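Rbstp0775 protein (Geobacillus stearothermophilus, PDB 1RZ3) is of unknown function but, as a member of the phosphoribulokinase/uridine kinase family with a P-loop NTPase fold, probably binds ATP and acts as a kinase. Local coordinates at residues Q41-Q44 against T45-Q49; F94-L97 against K98-Q102; E75-E78 against Y79-Q83; I62-R65 against A66-Y69. One frame throughout, in Å; residues are numbered along the deposited sequence.

How the interactions relate
The four contacts are worked examples of one principle: contacts between residues three to five apart accompany the local backbone shape. They differ in how regular that backbone is. Interaction 1 is an ordinary helix, interaction 3 a helix that widens, interaction 4 a weakly bonded helical turn and interaction 2 a loop. Interactions 3 and 4 are neighbours, their centres about 9 Å apart, and touch through a probable backbone hydrogen bond of 2.9 Å between Val63 N and Gln83 O. Interaction 1 lies across the chain's centre from both, about 33 Å away between centres. Its Arg47 side chain is about 10 Å from a bound calcium ion; the other three lie away from the calcium site.

Interaction 1: residues Q41-Q44 against T45-Q49; sequences QLSQ and TLREQ
Thr45 and Gln41 show how a helix can serve one carbonyl twice. Gln41 O accepts the backbone bond from Thr45 N at 3.0 Å and a second from Thr45 OG1 at 2.9 Å, the two donors arriving from opposite faces of the carbonyl plane. The hydroxyl reaches back because OG1 stands beside its own backbone N (chi1 -53°), which leaves CG2 facing away from that nitrogen. One turn round, Arg47 lays its guanidinium over Ser43, whose CB sits against one face of the group, with NH1 3.3 Å from Ser43 OG. That hydroxyl is already engaged with Asn40 O and Ala39 O, and Arg47 NH2 bonds to Val53 O, which anchors the far end of the arginine. Gln44 crosses the arginine chain at about a right angle, its OE1 4.1 Å from Arg47 CD. On the inner side Leu42 and Leu46 meet through CG and CD1, 4.2 Å apart, while the backbone bond from Leu46 N to Leu42 O (3.0 Å) holds their turn. These leucines face inward and Gln41, Gln44 and Glu48 are exposed, as in an amphipathic helix. Both leucines pack on Met129 of strand 127-132 and on helix 3-15, and Ser43 and Arg47 lean on strand 53-57. Helix 35-48, which follows a probable P-loop, thus lies between the parallel sheet and the N-terminal helix.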
loop_
_atom_site.group_PDB
_atom_site.type_symbol
_atom_site.label_atom_id
_atom_site.label_comp_id
_atom_site.label_asym_id
_atom_site.label_seq_id
_atom_site.Cartn_x
_atom_site.Cartn_y
_atom_site.Cartn_z
ATOM N N GLN A 41 4.339 5.838 -11.508
ATOM C CA GLN A 41 5.458 6.476 -12.187
ATOM C C GLN A 41 6.775 5.796 -11.833
ATOM O O GLN A 41 7.641 5.611 -12.690
ATOM C CB GLN A 41 5.528 7.959 -11.824
ATOM C CG GLN A 41 4.343 8.761 -12.331
ATOM C CD GLN A 41 4.560 10.253 -12.210
ATOM O OE1 GLN A 41 4.725 10.783 -11.111
ATOM N NE2 GLN A 41 4.565 10.941 -13.345
ATOM N N LEU A 42 6.923 5.422 -10.567
ATOM C CA LEU A 42 8.141 4.762 -10.119
ATOM C C LEU A 42 8.304 3.398 -10.795
ATOM O O LEU A 42 9.380 3.069 -11.292
ATOM C CB LEU A 42 8.119 4.591 -8.597
ATOM C CG LEU A 42 9.411 4.072 -7.965
ATOM C CD1 LEU A 42 10.564 5.016 -8.304
ATOM C CD2 LEU A 42 9.232 3.971 -6.456
ATOM N N SER A 43 7.233 2.610 -10.821
ATOM C CA SER A 43 7.289 1.293 -11.440
ATOM C C SER A 43 7.626 1.420 -12.924
ATOM O O SER A 43 8.362 0.602 -13.476
ATOM C CB SER A 43 5.954 0.559 -11.264
ATOM O OG SER A 43 4.896 1.266 -11.886
ATOM N N GLN A 44 7.086 2.451 -13.564
ATOM C CA GLN A 44 7.342 2.688 -14.978
ATOM C C GLN A 44 8.830 2.957 -15.210
ATOM O O GLN A 44 9.451 2.374 -16.096
ATOM C CB GLN A 44 6.514 3.882 -15.466
ATOM C CG GLN A 44 6.584 4.124 -16.963
ATOM C CD GLN A 44 6.202 2.895 -17.767
ATOM O OE1 GLN A 44 6.916 1.892 -17.765
ATOM N NE2 GLN A 44 5.066 2.965 -18.456
ATOM N N THR A 45 9.392 3.850 -14.407
ATOM C CA THR A 45 10.806 4.195 -14.515
ATOM C C THR A 45 11.696 2.969 -14.281
ATOM O O THR A 45 12.706 2.775 -14.969
ATOM C CB THR A 45 11.165 5.292 -13.500
ATOM O OG1 THR A 45 10.260 6.394 -13.658
ATOM C CG2 THR A 45 12.585 5.780 -13.716
ATOM N N LEU A 46 11.316 2.137 -13.314
ATOM C CA LEU A 46 12.085 0.933 -13.012
ATOM C C LEU A 46 12.082 -0.033 -14.191
ATOM O O LEU A 46 13.114 -0.618 -14.535
ATOM C CB LEU A 46 11.521 0.249 -11.756
ATOM C CG LEU A 46 11.832 0.968 -10.433
ATOM C CD1 LEU A 46 10.981 0.400 -9.313
ATOM C CD2 LEU A 46 13.315 0.819 -10.107
ATOM N N ARG A 47 10.924 -0.198 -14.824
ATOM C CA ARG A 47 10.827 -1.097 -15.971
ATOM C C ARG A 47 11.761 -0.654 -17.093
ATOM O O ARG A 47 12.362 -1.479 -17.777
ATOM C CB ARG A 47 9.389 -1.150 -16.484
ATOM C CG ARG A 47 8.426 -1.813 -15.511
ATOM C CD ARG A 47 7.009 -1.852 -16.066
ATOM N NE ARG A 47 6.095 -2.460 -15.107
ATOM C CZ ARG A 47 5.129 -1.802 -14.478
ATOM N NH1 ARG A 47 4.942 -0.511 -14.717
ATOM N NH2 ARG A 47 4.369 -2.429 -13.590
ATOM N N GLU A 48 11.884 0.653 -17.274
ATOM C CA GLU A 48 12.754 1.177 -18.312
ATOM C C GLU A 48 14.216 0.957 -17.942
ATOM O O GLU A 48 15.094 1.031 -18.798
ATOM C CB GLU A 48 12.442 2.656 -18.544
ATOM C CG GLU A 48 10.989 2.859 -18.955
ATOM C CD GLU A 48 10.620 4.305 -19.187
ATOM O OE1 GLU A 48 10.778 5.121 -18.251
ATOM O OE2 GLU A 48 10.163 4.621 -20.307
ATOM N N GLN A 49 14.470 0.665 -16.667
ATOM C CA GLN A 49 15.826 0.393 -16.204
ATOM C C GLN A 49 16.058 -1.115 -16.266
ATOM O O GLN A 49 17.067 -1.620 -15.775
ATOM C CB GLN A 49 16.030 0.875 -14.764
ATOM C CG GLN A 49 15.725 2.343 -14.526
ATOM C CD GLN A 49 16.368 3.249 -15.551
ATOM O OE1 GLN A 49 17.572 3.177 -15.796
ATOM N NE2 GLN A 49 15.564 4.117 -16.157
#

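Interaction 2: residues F94-L97 against K98-Q102; sequences FRQL and KASHQ
The flat carboxamide of Gln96 turns its oxygen toward Ser100, with OE1 2.7 Å from Ser100 OG, while NE2 at its other end makes a weak hydrogen bond to His91 O. At the start of the loop the Phe94 ring stacks with Trp140; apart from this contact, Gln102 OE1 lies in plane at the edge of the His101 ring. The motif is a type I beta turn from Phe94 to Leu97, unwinding after helix 86-94 and leading by a loop to strand 102-109. The clear bond between Gln96 and Ser100 runs through the backbone: Ser100 N donates to Gln96 O at 3.0 Å. The bend of the glutamine chain at chi2 (-63°) turns the amide so that OE1 faces the serine hydroxyl. Were Gln96 cut back to an alanine, Ser100 OG is likely to lose its close amide neighbour and be set free to turn. Farther along, the end of Lys98 forms a salt bridge with Asp145, and Leu97 packs on strands 127-132 and 23-29. Two waters bridge the unwound turn: one links Phe94 O to Lys98 N, and the other accepts from Ala99 N at 2.8 Å and donates to Arg95 O at 2.8 Å.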
loop_
_atom_site.group_PDB
_atom_site.type_symbol
_atom_site.label_atom_id
_atom_site.label_comp_id
_atom_site.label_asym_id
_atom_site.label_seq_id
_atom_site.Cartn_x
_atom_site.Cartn_y
_atom_site.Cartn_z
ATOM N N PHE A 94 0.329 -10.917 1.536
ATOM C CA PHE A 94 1.652 -10.639 2.079
ATOM C C PHE A 94 2.576 -11.831 2.298
ATOM O O PHE A 94 3.734 -11.785 1.884
ATOM C CB PHE A 94 1.508 -9.801 3.354
ATOM C CG PHE A 94 0.955 -8.425 3.089
ATOM C CD1 PHE A 94 1.761 -7.433 2.532
ATOM C CD2 PHE A 94 -0.386 -8.144 3.321
ATOM C CE1 PHE A 94 1.234 -6.183 2.207
ATOM C CE2 PHE A 94 -0.924 -6.899 3.000
ATOM C CZ PHE A 94 -0.111 -5.916 2.442
ATOM N N ARG A 95 2.078 -12.897 2.919
ATOM C CA ARG A 95 2.912 -14.082 3.160
ATOM C C ARG A 95 3.308 -14.776 1.859
ATOM O O ARG A 95 4.281 -15.529 1.819
ATOM C CB ARG A 95 2.174 -15.103 4.036
ATOM C CG ARG A 95 2.019 -14.726 5.494
ATOM C CD ARG A 95 1.373 -15.867 6.280
ATOM N NE ARG A 95 1.183 -15.529 7.689
ATOM C CZ ARG A 95 0.619 -16.336 8.585
ATOM N NH1 ARG A 95 0.189 -17.539 8.223
ATOM N NH2 ARG A 95 0.480 -15.938 9.844
ATOM N N GLN A 96 2.548 -14.519 0.801
ATOM C CA GLN A 96 2.783 -15.147 -0.501
ATOM C C GLN A 96 3.682 -14.376 -1.470
ATOM O O GLN A 96 4.087 -14.913 -2.502
ATOM C CB GLN A 96 1.437 -15.385 -1.193
ATOM C CG GLN A 96 0.413 -16.105 -0.340
ATOM C CD GLN A 96 0.851 -17.502 0.021
ATOM O OE1 GLN A 96 1.139 -18.318 -0.856
ATOM N NE2 GLN A 96 0.910 -17.791 1.316
ATOM N N LEU A 97 3.991 -13.125 -1.152
ATOM C CA LEU A 97 4.799 -12.302 -2.052
ATOM C C LEU A 97 6.163 -12.857 -2.452
ATOM O O LEU A 97 6.589 -12.706 -3.599
ATOM C CB LEU A 97 4.981 -10.903 -1.459
ATOM C CG LEU A 97 3.689 -10.112 -1.230
ATOM C CD1 LEU A 97 4.027 -8.764 -0.620
ATOM C CD2 LEU A 97 2.941 -9.935 -2.538
ATOM N N LYS A 98 6.850 -13.508 -1.522
ATOM C CA LYS A 98 8.175 -14.027 -1.820
ATOM C C LYS A 98 8.275 -15.260 -2.708
ATOM O O LYS A 98 9.218 -15.368 -3.496
ATOM C CB LYS A 98 8.938 -14.301 -0.519
ATOM C CG LYS A 98 9.675 -13.094 0.039
ATOM C CD LYS A 98 10.786 -12.654 -0.908
ATOM C CE LYS A 98 11.631 -11.546 -0.304
ATOM N NZ LYS A 98 10.839 -10.339 0.011
ATOM N N ALA A 99 7.324 -16.182 -2.615
ATOM C CA ALA A 99 7.446 -17.397 -3.411
ATOM C C ALA A 99 6.298 -17.824 -4.317
ATOM O O ALA A 99 6.503 -18.658 -5.195
ATOM C CB ALA A 99 7.820 -18.562 -2.494
ATOM N N SER A 100 5.101 -17.280 -4.125
ATOM C CA SER A 100 3.975 -17.687 -4.962
ATOM C C SER A 100 4.137 -17.312 -6.430
ATOM O O SER A 100 4.681 -16.259 -6.762
ATOM C CB SER A 100 2.664 -17.106 -4.428
ATOM O OG SER A 100 2.290 -17.747 -3.217
ATOM N N HIS A 101 3.652 -18.182 -7.311
ATOM C CA HIS A 101 3.745 -17.939 -8.746
ATOM C C HIS A 101 2.689 -16.925 -9.187
ATOM O O HIS A 101 2.944 -16.046 -10.012
ATOM C CB HIS A 101 3.537 -19.248 -9.508
ATOM C CG HIS A 101 3.691 -19.113 -10.990
ATOM N ND1 HIS A 101 4.918 -18.957 -11.601
ATOM C CD2 HIS A 101 2.773 -19.115 -11.986
ATOM C CE1 HIS A 101 4.748 -18.874 -12.908
ATOM N NE2 HIS A 101 3.457 -18.967 -13.168
ATOM N N GLN A 102 1.498 -17.046 -8.619
ATOM C CA GLN A 102 0.405 -16.156 -8.977
ATOM C C GLN A 102 -0.560 -16.059 -7.812
ATOM O O GLN A 102 -0.546 -16.902 -6.915
ATOM C CB GLN A 102 -0.327 -16.714 -10.197
ATOM C CG GLN A 102 -0.951 -18.082 -9.940
ATOM C CD GLN A 102 -1.390 -18.782 -11.207
ATOM O OE1 GLN A 102 -0.563 -19.245 -11.992
ATOM N NE2 GLN A 102 -2.697 -18.860 -11.417
HETATM O O HOH W 1 6.290 -12.742 1.365
HETATM O O HOH W 2 5.938 -16.519 -0.186
#

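Interaction 3: residues E75-E78 against Y79-Q83; sequences EWFE and YYYLQ
Phe77 and Tyr81 sit one turn apart, and the face of the phenylalanine ring receives the tyrosine. Tyr81 CB lies over that face, a CH-pi contact 4.2 Å from the centroid, and the ring planes meet obliquely, at 43°. Phe77 CG stands opposite the backbone N (chi1 -172°), which sends the ring down the helix and brings CE2 against Leu82 CG. With a serine in its place, Tyr81 and Leu82 would probably lose their shared apolar cover, leaving a gap where the ring lay against them. Trp76 CZ3 touches Tyr81 CE2, the two side chains running alongside each other in the same direction.

The backbone acceptors are satisfied in sequence. Glu75 O takes Tyr79 N at 3.0 Å, Trp76 O takes Tyr80 N at 2.9 Å and Phe77 O takes Tyr81 N at 2.9 Å. Then the ladder slackens, and Leu82 N is split between weak bonds to Phe77 O (3.5 Å) and Glu78 O (3.1 Å). Glu78 O also receives a weak bond from Gln83 N at 2.8 Å. Tyr80 O accepts from Arg137 NH2. Among the side chains, Glu75 OE1 and Glu78 OE1 both form salt bridges with Arg175 NH1, Glu75 OE2 pairs with Lys171 NZ, and Tyr81 OH bonds to Tyr182 OH; these tie helix 75-82 to helix 169-187. Glu78 OE2 has a separate partner in Thr71 OG1. The weak bonds from Leu82 N to Phe77 O and from Gln83 N to Glu78 O, each spanning five residues, are those of a pi-type turn, here toward the C-terminal part of helix 75-82.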
loop_
_atom_site.group_PDB
_atom_site.type_symbol
_atom_site.label_atom_id
_atom_site.label_comp_id
_atom_site.label_asym_id
_atom_site.label_seq_id
_atom_site.Cartn_x
_atom_site.Cartn_y
_atom_site.Cartn_z
ATOM N N GLU A 75 -16.279 5.883 13.020
ATOM C CA GLU A 75 -15.720 5.793 11.681
ATOM C C GLU A 75 -14.212 5.579 11.599
ATOM O O GLU A 75 -13.737 4.922 10.668
ATOM C CB GLU A 75 -16.136 7.016 10.860
ATOM C CG GLU A 75 -17.642 7.071 10.612
ATOM C CD GLU A 75 -18.001 7.800 9.331
ATOM O OE1 GLU A 75 -17.458 7.434 8.267
ATOM O OE2 GLU A 75 -18.830 8.732 9.382
ATOM N N TRP A 76 -13.452 6.108 12.555
ATOM C CA TRP A 76 -12.005 5.919 12.512
ATOM C C TRP A 76 -11.685 4.434 12.640
ATOM O O TRP A 76 -10.770 3.917 11.990
ATOM C CB TRP A 76 -11.302 6.685 13.640
ATOM C CG TRP A 76 -11.424 6.038 14.998
ATOM C CD1 TRP A 76 -12.378 6.286 15.946
ATOM C CD2 TRP A 76 -10.572 5.020 15.543
ATOM N NE1 TRP A 76 -12.170 5.487 17.048
ATOM C CE2 TRP A 76 -11.071 4.700 16.827
ATOM C CE3 TRP A 76 -9.436 4.346 15.070
ATOM C CZ2 TRP A 76 -10.471 3.734 17.647
ATOM C CZ3 TRP A 76 -8.838 3.380 15.890
ATOM C CH2 TRP A 76 -9.361 3.087 17.164
ATOM N N PHE A 77 -12.454 3.756 13.483
ATOM C CA PHE A 77 -12.275 2.332 13.732
ATOM C C PHE A 77 -12.662 1.507 12.505
ATOM O O PHE A 77 -12.014 0.506 12.196
ATOM C CB PHE A 77 -13.131 1.911 14.930
ATOM C CG PHE A 77 -12.880 0.507 15.397
ATOM C CD1 PHE A 77 -11.943 0.248 16.389
ATOM C CD2 PHE A 77 -13.578 -0.557 14.838
ATOM C CE1 PHE A 77 -11.702 -1.055 16.825
ATOM C CE2 PHE A 77 -13.344 -1.865 15.266
ATOM C CZ PHE A 77 -12.403 -2.114 16.262
ATOM N N GLU A 78 -13.725 1.924 11.823
ATOM C CA GLU A 78 -14.193 1.227 10.628
ATOM C C GLU A 78 -13.127 1.322 9.540
ATOM O O GLU A 78 -12.811 0.344 8.859
ATOM C CB GLU A 78 -15.486 1.861 10.101
ATOM C CG GLU A 78 -16.637 1.906 11.096
ATOM C CD GLU A 78 -17.930 2.387 10.468
ATOM O OE1 GLU A 78 -17.899 3.393 9.733
ATOM O OE2 GLU A 78 -18.984 1.764 10.714
ATOM N N TYR A 79 -12.583 2.522 9.383
ATOM C CA TYR A 79 -11.567 2.788 8.376
ATOM C C TYR A 79 -10.240 2.081 8.654
ATOM O O TYR A 79 -9.651 1.476 7.755
ATOM C CB TYR A 79 -11.361 4.304 8.269
ATOM C CG TYR A 79 -10.332 4.760 7.250
ATOM C CD1 TYR A 79 -10.235 4.155 5.999
ATOM C CD2 TYR A 79 -9.496 5.844 7.523
ATOM C CE1 TYR A 79 -9.327 4.624 5.038
ATOM C CE2 TYR A 79 -8.594 6.319 6.575
ATOM C CZ TYR A 79 -8.516 5.707 5.338
ATOM O OH TYR A 79 -7.636 6.197 4.404
ATOM N N TYR A 80 -9.778 2.127 9.898
ATOM C CA TYR A 80 -8.501 1.506 10.227
ATOM C C TYR A 80 -8.526 -0.007 10.449
ATOM O O TYR A 80 -7.608 -0.715 10.024
ATOM C CB TYR A 80 -7.890 2.165 11.469
ATOM C CG TYR A 80 -6.460 1.733 11.724
ATOM C CD1 TYR A 80 -5.407 2.268 10.978
ATOM C CD2 TYR A 80 -6.166 0.744 12.665
ATOM C CE1 TYR A 80 -4.102 1.827 11.154
ATOM C CE2 TYR A 80 -4.863 0.294 12.850
ATOM C CZ TYR A 80 -3.836 0.839 12.090
ATOM O OH TYR A 80 -2.548 0.393 12.260
ATOM N N TYR A 81 -9.567 -0.505 11.108
ATOM C CA TYR A 81 -9.646 -1.933 11.425
ATOM C C TYR A 81 -10.583 -2.812 10.608
ATOM O O TYR A 81 -10.338 -4.010 10.467
ATOM C CB TYR A 81 -10.005 -2.109 12.903
ATOM C CG TYR A 81 -8.857 -1.880 13.854
ATOM C CD1 TYR A 81 -7.756 -2.733 13.856
ATOM C CD2 TYR A 81 -8.876 -0.820 14.758
ATOM C CE1 TYR A 81 -6.699 -2.541 14.735
ATOM C CE2 TYR A 81 -7.823 -0.618 15.649
ATOM C CZ TYR A 81 -6.738 -1.485 15.628
ATOM O OH TYR A 81 -5.688 -1.299 16.491
ATOM N N LEU A 82 -11.652 -2.238 10.074
ATOM C CA LEU A 82 -12.609 -3.043 9.326
ATOM C C LEU A 82 -12.560 -2.932 7.810
ATOM O O LEU A 82 -12.975 -3.858 7.115
ATOM C CB LEU A 82 -14.030 -2.722 9.804
ATOM C CG LEU A 82 -14.248 -2.819 11.318
ATOM C CD1 LEU A 82 -15.712 -2.554 11.635
ATOM C CD2 LEU A 82 -13.824 -4.193 11.822
ATOM N N GLN A 83 -12.064 -1.813 7.293
ATOM C CA GLN A 83 -12.018 -1.613 5.847
ATOM C C GLN A 83 -11.209 -2.678 5.102
ATOM O O GLN A 83 -11.506 -2.999 3.944
ATOM C CB GLN A 83 -11.482 -0.216 5.522
ATOM C CG GLN A 83 -11.564 0.129 4.044
ATOM C CD GLN A 83 -11.846 1.596 3.810
ATOM O OE1 GLN A 83 -12.813 2.139 4.341
ATOM N NE2 GLN A 83 -11.007 2.245 3.009
#

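Interaction 4: residues I62-R65 against A66-Y69; sequences IVER and AKRY
Arg65 O is gripped by two backbone amides, Arg68 N at 2.9 Å and, more weakly, Tyr69 N at 2.8 Å. Glu64 O is used in much the same manner, with a firm bond from Lys67 N at 2.9 Å and a weak one from Arg68 N. The firm bond at each carbonyl spans three residues and comes from above the carbonyl plane, as in a 3-10 turn, which agrees with a helix that is only weakly bonded.

The side chain of Arg68 ties this turn back to the chain before it. Its NE donates to Val63 O at 2.8 Å, the oxygen lying near the guanidinium plane (14° out of it), although the N-H...O angle of 142° is far from straight. Ile62 CD1 covers one face of the group 3.7 Å from Arg68 CZ, and Arg65 CA and Tyr69 CD2 lie over the opposite one, a sandwich that leaves the guanidinium little room to rotate. Its NH2 bonds to Tyr108 OH. Val63 CG2 packs on Lys67 CB (3.7 Å) and Arg68 CD. Glu64 CG lies between its own backbone N and carbonyl carbon (chi1 56°), which carries the carboxylate obliquely across the extended Lys67 chain; OE2 meets CE, and a long salt bridge of 3.9 Å joins Glu64 OE2 to Lys67 NZ.

Arg65 NH2 bonds to His110 O, while its backbone N bonds to Asp113 OD1. The turn thus bridges strand 102-109, where Ile62 and Arg65 lean on Tyr108, helix 169-187, where Arg175 bonds to Arg68 O, and helix 75-82, joined through the Val63-Gln83 backbone bond.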
loop_
_atom_site.group_PDB
_atom_site.type_symbol
_atom_site.label_atom_id
_atom_site.label_comp_id
_atom_site.label_asym_id
_atom_site.label_seq_id
_atom_site.Cartn_x
_atom_site.Cartn_y
_atom_site.Cartn_z
ATOM N N ILE A 62 -10.314 -3.789 -0.403
ATOM C CA ILE A 62 -11.103 -3.475 0.777
ATOM C C ILE A 62 -12.406 -4.274 0.740
ATOM O O ILE A 62 -12.763 -4.858 -0.292
ATOM C CB ILE A 62 -11.432 -1.973 0.843
ATOM C CG1 ILE A 62 -12.207 -1.547 -0.408
ATOM C CG2 ILE A 62 -10.147 -1.170 0.977
ATOM C CD1 ILE A 62 -12.713 -0.130 -0.357
ATOM N N VAL A 63 -13.104 -4.302 1.872
ATOM C CA VAL A 63 -14.365 -5.020 1.985
ATOM C C VAL A 63 -15.540 -4.184 1.481
ATOM O O VAL A 63 -15.399 -2.994 1.218
ATOM C CB VAL A 63 -14.635 -5.425 3.447
ATOM C CG1 VAL A 63 -13.510 -6.318 3.950
ATOM C CG2 VAL A 63 -14.754 -4.176 4.322
ATOM N N GLU A 64 -16.698 -4.825 1.348
ATOM C CA GLU A 64 -17.915 -4.163 0.878
ATOM C C GLU A 64 -18.364 -3.075 1.860
ATOM O O GLU A 64 -18.024 -3.120 3.043
ATOM C CB GLU A 64 -19.029 -5.199 0.722
ATOM C CG GLU A 64 -19.297 -5.970 2.002
ATOM C CD GLU A 64 -20.196 -7.171 1.800
ATOM O OE1 GLU A 64 -21.372 -6.984 1.421
ATOM O OE2 GLU A 64 -19.721 -8.305 2.025
ATOM N N ARG A 65 -19.135 -2.110 1.363
ATOM C CA ARG A 65 -19.631 -1.009 2.192
ATOM C C ARG A 65 -20.306 -1.507 3.467
ATOM O O ARG A 65 -20.054 -0.997 4.558
ATOM C CB ARG A 65 -20.634 -0.158 1.406
ATOM C CG ARG A 65 -20.053 0.574 0.211
ATOM C CD ARG A 65 -21.148 1.263 -0.597
ATOM N NE ARG A 65 -20.629 1.839 -1.834
ATOM C CZ ARG A 65 -21.384 2.360 -2.798
ATOM N NH1 ARG A 65 -22.706 2.384 -2.677
ATOM N NH2 ARG A 65 -20.816 2.859 -3.890
ATOM N N ALA A 66 -21.166 -2.507 3.318
ATOM C CA ALA A 66 -21.896 -3.071 4.445
ATOM C C ALA A 66 -21.001 -3.509 5.598
ATOM O O ALA A 66 -21.460 -3.604 6.737
ATOM C CB ALA A 66 -22.745 -4.245 3.970
ATOM N N LYS A 67 -19.727 -3.768 5.316
ATOM C CA LYS A 67 -18.807 -4.207 6.361
ATOM C C LYS A 67 -17.907 -3.110 6.925
ATOM O O LYS A 67 -17.242 -3.314 7.939
ATOM C CB LYS A 67 -17.938 -5.362 5.854
ATOM C CG LYS A 67 -18.714 -6.632 5.552
ATOM C CD LYS A 67 -17.784 -7.794 5.239
ATOM C CE LYS A 67 -18.573 -9.069 4.981
ATOM N NZ LYS A 67 -17.685 -10.239 4.735
ATOM N N ARG A 68 -17.885 -1.951 6.280
ATOM C CA ARG A 68 -17.041 -0.860 6.752
ATOM C C ARG A 68 -17.810 0.439 6.988
ATOM O O ARG A 68 -17.215 1.467 7.308
ATOM C CB ARG A 68 -15.892 -0.631 5.765
ATOM C CG ARG A 68 -16.344 -0.323 4.353
ATOM C CD ARG A 68 -15.219 -0.552 3.355
ATOM N NE ARG A 68 -15.677 -0.362 1.983
ATOM C CZ ARG A 68 -15.816 0.823 1.403
ATOM N NH1 ARG A 68 -15.521 1.925 2.074
ATOM N NH2 ARG A 68 -16.261 0.904 0.157
ATOM N N TYR A 69 -19.131 0.382 6.827
ATOM C CA TYR A 69 -20.002 1.538 7.044
ATOM C C TYR A 69 -21.223 1.111 7.859
ATOM O O TYR A 69 -21.664 -0.032 7.766
ATOM C CB TYR A 69 -20.484 2.125 5.714
ATOM C CG TYR A 69 -19.434 2.868 4.921
ATOM C CD1 TYR A 69 -18.775 3.974 5.459
ATOM C CD2 TYR A 69 -19.122 2.485 3.619
ATOM C CE1 TYR A 69 -17.831 4.681 4.714
ATOM C CE2 TYR A 69 -18.182 3.185 2.868
ATOM C CZ TYR A 69 -17.541 4.281 3.420
ATOM O OH TYR A 69 -16.616 4.975 2.674
#